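Local structure of probable transcriptional regulator (2GEN) at residues A[89-92]-A[93-97]; A[180-183]-A[184-188]; A[187-190]-A[191-194]. The protein probably binds DNA through an N-terminal helix-turn-helix and regulates transcription, as a dimeric, all-helical member of the TetR family. All coordinates share one frame; numbering follows the deposited sequence.

Contact 1. Residues A[89-92]-A[93-97]; sequences TSYI and DWVVA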
# COMPACT_ATOMS: atom_id res chain seq x y z
N THR A 89 6.31 15.67 -1.72
CA THR A 89 6.77 16.27 -0.40
C THR A 89 5.60 16.46 0.57
O THR A 89 5.79 16.34 1.76
CB THR A 89 7.50 17.60 -0.60
OG1 THR A 89 6.59 18.55 -1.17
CG2 THR A 89 8.67 17.41 -1.54
N SER A 90 4.39 16.79 0.08
CA SER A 90 3.25 16.98 0.97
C SER A 90 2.92 15.69 1.73
O SER A 90 2.63 15.72 2.93
CB SER A 90 2.02 17.52 0.22
OG SER A 90 2.32 18.79 -0.30
N TYR A 91 2.99 14.56 1.02
CA TYR A 91 2.67 13.30 1.65
C TYR A 91 3.74 12.91 2.67
O TYR A 91 3.41 12.61 3.82
CB TYR A 91 2.47 12.21 0.59
CG TYR A 91 2.14 10.93 1.26
CD1 TYR A 91 0.90 10.77 1.91
CD2 TYR A 91 3.08 9.89 1.32
CE1 TYR A 91 0.59 9.57 2.58
CE2 TYR A 91 2.78 8.69 1.98
CZ TYR A 91 1.55 8.54 2.59
OH TYR A 91 1.26 7.38 3.27
N ILE A 92 5.00 12.99 2.28
CA ILE A 92 6.12 12.56 3.13
C ILE A 92 6.12 13.45 4.38
O ILE A 92 6.14 12.96 5.49
CB ILE A 92 7.45 12.61 2.36
CG1 ILE A 92 7.47 11.49 1.29
CG2 ILE A 92 8.65 12.51 3.37
CD1 ILE A 92 7.40 10.11 1.85
N ASP A 93 6.02 14.76 4.17
CA ASP A 93 6.07 15.71 5.31
C ASP A 93 4.92 15.47 6.26
O ASP A 93 5.11 15.52 7.46
CB ASP A 93 6.05 17.13 4.81
CG ASP A 93 7.33 17.49 4.08
OD1 ASP A 93 8.32 16.69 4.14
OD2 ASP A 93 7.40 18.59 3.46
N TRP A 94 3.71 15.25 5.72
CA TRP A 94 2.54 15.01 6.54
C TRP A 94 2.71 13.71 7.38
O TRP A 94 2.40 13.68 8.59
CB TRP A 94 1.25 14.99 5.69
CG TRP A 94 0.02 14.90 6.58
CD1 TRP A 94 -0.70 15.96 7.14
CD2 TRP A 94 -0.60 13.71 7.02
NE1 TRP A 94 -1.74 15.46 7.91
CE2 TRP A 94 -1.71 14.09 7.84
CE3 TRP A 94 -0.35 12.35 6.81
CZ2 TRP A 94 -2.55 13.13 8.45
CZ3 TRP A 94 -1.21 11.40 7.40
CH2 TRP A 94 -2.28 11.81 8.21
N VAL A 95 3.25 12.66 6.75
CA VAL A 95 3.47 11.40 7.46
C VAL A 95 4.52 11.61 8.57
O VAL A 95 4.31 11.14 9.69
CB VAL A 95 3.93 10.32 6.49
CG1 VAL A 95 4.52 9.09 7.26
CG2 VAL A 95 2.76 9.95 5.54
N VAL A 96 5.61 12.29 8.25
CA VAL A 96 6.72 12.47 9.24
C VAL A 96 6.18 13.25 10.48
O VAL A 96 6.57 12.94 11.62
CB VAL A 96 7.94 13.17 8.62
CG1 VAL A 96 8.93 13.62 9.75
CG2 VAL A 96 8.64 12.21 7.65
N ALA A 97 5.32 14.23 10.23
CA ALA A 97 4.69 15.09 11.26
C ALA A 97 3.58 14.39 12.03
O ALA A 97 3.25 14.76 13.17
CB ALA A 97 4.12 16.32 10.62
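One methyl of V95, CG2, lies over a face of the Y91 ring, one helical turn earlier in the chain. V95 CG2 stands 3.7 Å from the Y91 ring centroid, 21° off the normal, a CH-pi contact displaced toward the rim. Its nearest ring atom is Y91 CZ. Two torsions bring the groups together: the tyrosine ring swings anti to its own N (chi1 180°), while V95 keeps CG2 beside its backbone N, the branch that faces back along the helix. V95 CG2 is also 3.2 Å from Y91 O. I92 and V96 repeat the spacing more loosely, I92 CG2 to V96 CG2 at 4.3 Å. Beneath these side chains runs regular i to i+4 bonding, with V95 N giving its hydrogen to Y91 O at 2.9 Å. This is the end of helix 80-97, in the helical bundle that follows the DNA-binding region in TetR-type regulators. Helices 51-76, 99-114, 150-169 and 181-192 lie against it, and H162 meets the Y91 ring edge-to-face. W94 turns off another side of the helix, where W94 NE1 is hydrogen-bonded to Q65 OE1 and the indole meets the ring of W101. D93 OD2 comes 4.2 Å from T89 CB, and that oxygen is taken up by a salt bridge to R181.

Contact 2. Residues A[180-183]-A[184-188]; sequences CREL and LAQVA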
# COMPACT_ATOMS: atom_id res chain seq x y z
N CYS A 180 14.62 10.49 2.87
CA CYS A 180 14.39 10.09 1.48
C CYS A 180 13.45 11.08 0.77
O CYS A 180 13.08 10.86 -0.37
CB CYS A 180 13.74 8.72 1.41
SG CYS A 180 14.79 7.44 2.17
N ARG A 181 13.12 12.17 1.44
CA ARG A 181 12.17 13.15 0.86
C ARG A 181 12.64 13.70 -0.49
O ARG A 181 11.88 13.64 -1.49
CB ARG A 181 11.90 14.29 1.86
CG ARG A 181 11.07 15.44 1.27
CD ARG A 181 11.24 16.57 2.24
NE ARG A 181 10.21 17.59 2.20
CZ ARG A 181 10.32 18.74 1.55
NH1 ARG A 181 11.39 19.03 0.77
NH2 ARG A 181 9.35 19.62 1.67
N GLU A 182 13.87 14.23 -0.56
CA GLU A 182 14.38 14.83 -1.82
C GLU A 182 14.51 13.77 -2.91
O GLU A 182 14.08 13.99 -4.06
CB GLU A 182 15.72 15.61 -1.63
CG GLU A 182 16.25 16.24 -2.95
CD GLU A 182 15.30 17.30 -3.51
OE1 GLU A 182 14.48 17.84 -2.71
OE2 GLU A 182 15.37 17.59 -4.73
N LEU A 183 15.06 12.60 -2.57
CA LEU A 183 15.18 11.55 -3.55
C LEU A 183 13.82 11.19 -4.17
O LEU A 183 13.73 11.15 -5.42
CB LEU A 183 15.78 10.32 -2.88
CG LEU A 183 16.00 9.15 -3.80
CD1 LEU A 183 17.03 9.50 -4.87
CD2 LEU A 183 16.40 7.98 -2.92
N LEU A 184 12.80 10.97 -3.34
CA LEU A 184 11.49 10.50 -3.86
C LEU A 184 10.84 11.62 -4.71
O LEU A 184 10.25 11.35 -5.76
CB LEU A 184 10.58 10.03 -2.73
CG LEU A 184 11.03 8.69 -2.08
CD1 LEU A 184 10.03 8.08 -1.15
CD2 LEU A 184 11.42 7.65 -3.15
N ALA A 185 10.99 12.88 -4.28
CA ALA A 185 10.46 14.01 -5.08
C ALA A 185 11.15 14.06 -6.45
O ALA A 185 10.50 14.23 -7.48
CB ALA A 185 10.66 15.33 -4.35
N GLN A 186 12.49 13.96 -6.43
CA GLN A 186 13.28 14.02 -7.65
C GLN A 186 12.94 12.86 -8.58
O GLN A 186 12.75 13.05 -9.78
CB GLN A 186 14.76 13.95 -7.31
CG GLN A 186 15.56 14.13 -8.57
CD GLN A 186 15.42 15.50 -9.18
OE1 GLN A 186 15.50 16.52 -8.47
NE2 GLN A 186 15.17 15.55 -10.51
N VAL A 187 12.84 11.65 -8.04
CA VAL A 187 12.51 10.50 -8.84
C VAL A 187 11.12 10.62 -9.43
O VAL A 187 10.92 10.26 -10.57
CB VAL A 187 12.57 9.24 -8.05
CG1 VAL A 187 11.93 8.09 -8.85
CG2 VAL A 187 14.09 8.93 -7.64
N ALA A 188 10.16 11.15 -8.67
CA ALA A 188 8.77 11.29 -9.20
C ALA A 188 8.84 12.17 -10.46
O ALA A 188 8.25 11.83 -11.51
CB ALA A 188 7.87 11.94 -8.13
O HOH W 1 17.13 16.06 -6.28
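The first turns of helix 181-192, which follows directly on C180 at its N-cap position, form part of the face on which two subunits of this TetR-family regulator meet. C180 CB approaches L184 CG at 4.4 Å, and C180 O accepts the hydrogen of L184 N at 3.0 Å, the opening i to i+4 bond of the helix. Along the next positions, L183 and V187 run side by side in the same direction. With the leucine CG anti to the backbone N (chi1 -178°), a further bend at chi2 brings L183 CD1 4.1 Å from V187 CG2, the valine methyl lying beside its own N; V187 CG2 is also 3.2 Å from L183 O. C180 and L184 lie between helix 150-169 of their own chain and the second subunit, where they pack on C152 and V156 respectively, while L183 packs on M148 of that second subunit. R181 and A185 meet helix 80-97 of their own chain. E182 and Q186 are also neighbours one turn apart, both bent at chi2 and pointing the same way, with carboxylate and amide planes 50° apart. Each polar end has a stronger partner beyond this pair: E182 OE1 is in a salt bridge with R85, and Q186 NE2 is hydrogen-bonded to D190 OD2. E182 OE2 and Q186 OE1 stand 3.9 Å apart, and a single water spans them, donating one hydrogen to each oxygen over 2.8 Å.

Contact 3. Residues A[187-190]-A[191-194]; sequences VAWD and SVRA
S191 and V192 form the buried, tightly packed side of this last helical turn, where S191 OG lies 2.7 Å from V187 O and is hydrogen-bonded to S191 OG of the second subunit. V192 CG2 is 3.2 Å from A188 O. The exposed side holds a close pairing of its own, R193 laid over one face of the W189 indole. R193 CB makes a CH-pi contact, 3.5 Å from the centroid of the W189 six-membered ring and only 8° off its normal, and R193 CD lies 3.4 Å from W189 NE1. The fold-over starts at chi1 (70°), which puts CG between the backbone N and the carbonyl carbon; from there the chain runs extended to NE. Where that extended run ends, R193 NE gives its hydrogen to D190 OD1 at 2.8 Å, a bond that is part of a salt bridge. On this looser side a water stands 2.8 Å from D190 O and 2.7 Å from R193 O. R193 is also the first residue to leave helical torsions. Around this C-terminal turn, W189 packs against E81 and V84 of helix 80-97, while V192 packs against F153, V156 and V157 of helix 150-169.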
# COMPACT_ATOMS: atom_id res chain seq x y z
N VAL A 187 12.84 11.65 -8.04
CA VAL A 187 12.51 10.50 -8.84
C VAL A 187 11.12 10.62 -9.43
O VAL A 187 10.92 10.26 -10.57
CB VAL A 187 12.57 9.24 -8.05
CG1 VAL A 187 11.93 8.09 -8.85
CG2 VAL A 187 14.09 8.93 -7.64
N ALA A 188 10.16 11.15 -8.67
CA ALA A 188 8.77 11.29 -9.20
C ALA A 188 8.84 12.17 -10.46
O ALA A 188 8.25 11.83 -11.51
CB ALA A 188 7.87 11.94 -8.13
N TRP A 189 9.49 13.32 -10.36
CA TRP A 189 9.60 14.26 -11.51
C TRP A 189 10.32 13.57 -12.65
O TRP A 189 9.84 13.52 -13.79
CB TRP A 189 10.34 15.53 -11.10
CG TRP A 189 10.66 16.42 -12.23
CD1 TRP A 189 11.90 16.91 -12.54
CD2 TRP A 189 9.76 16.93 -13.24
NE1 TRP A 189 11.85 17.71 -13.67
CE2 TRP A 189 10.55 17.74 -14.12
CE3 TRP A 189 8.38 16.82 -13.47
CZ2 TRP A 189 10.00 18.42 -15.21
CZ3 TRP A 189 7.85 17.51 -14.58
CH2 TRP A 189 8.66 18.28 -15.43
N ASP A 190 11.48 12.96 -12.35
CA ASP A 190 12.20 12.28 -13.42
C ASP A 190 11.44 11.12 -14.08
O ASP A 190 11.65 10.85 -15.30
CB ASP A 190 13.59 11.83 -12.90
CG ASP A 190 14.53 12.96 -12.78
OD1 ASP A 190 14.43 13.95 -13.55
OD2 ASP A 190 15.46 12.87 -11.94
N SER A 191 10.55 10.48 -13.33
CA SER A 191 9.80 9.34 -13.80
C SER A 191 8.69 9.77 -14.75
O SER A 191 8.38 9.03 -15.67
CB SER A 191 9.18 8.54 -12.67
OG SER A 191 10.21 7.97 -11.88
N VAL A 192 8.11 10.95 -14.52
CA VAL A 192 6.95 11.33 -15.34
C VAL A 192 7.26 12.41 -16.36
O VAL A 192 6.43 12.62 -17.28
CB VAL A 192 5.72 11.78 -14.50
CG1 VAL A 192 5.16 10.64 -13.65
CG2 VAL A 192 6.09 12.99 -13.63
N ARG A 193 8.39 13.09 -16.25
CA ARG A 193 8.68 14.16 -17.21
C ARG A 193 8.95 13.61 -18.63
O ARG A 193 9.37 12.45 -18.79
CB ARG A 193 9.79 15.07 -16.75
CG ARG A 193 11.17 14.42 -16.76
CD ARG A 193 12.10 15.37 -16.08
NE ARG A 193 13.46 14.83 -16.05
CZ ARG A 193 14.35 15.00 -17.02
NH1 ARG A 193 14.05 15.71 -18.11
NH2 ARG A 193 15.56 14.45 -16.90
N ALA A 194 8.62 14.41 -19.64
CA ALA A 194 8.90 14.08 -21.05
C ALA A 194 10.39 13.82 -21.29
O ALA A 194 11.24 14.45 -20.68
CB ALA A 194 8.43 15.22 -21.96
O HOH W 2 10.40 10.13 -17.74

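Overall arrangement
Contacts 1, 2 and 3 come in that order along the chain. Contact 1 closes helix 80-97, whereas contacts 2 and 3 are successive parts of helix 181-192, sharing V187 and A188, with centres 10 Å apart. Contact 1 lies deepest, its centre about 9 Å from the centre of the chain, against 18 Å and 22 Å for the others. It touches contact 2, whose centre is 12 Å away, mainly through R181, but stays about 8 Å from contact 3 at the nearest atoms. Contacts 2 and 3 both reach the second subunit, so that one helix packs on the subunit's own bundle and on its partner.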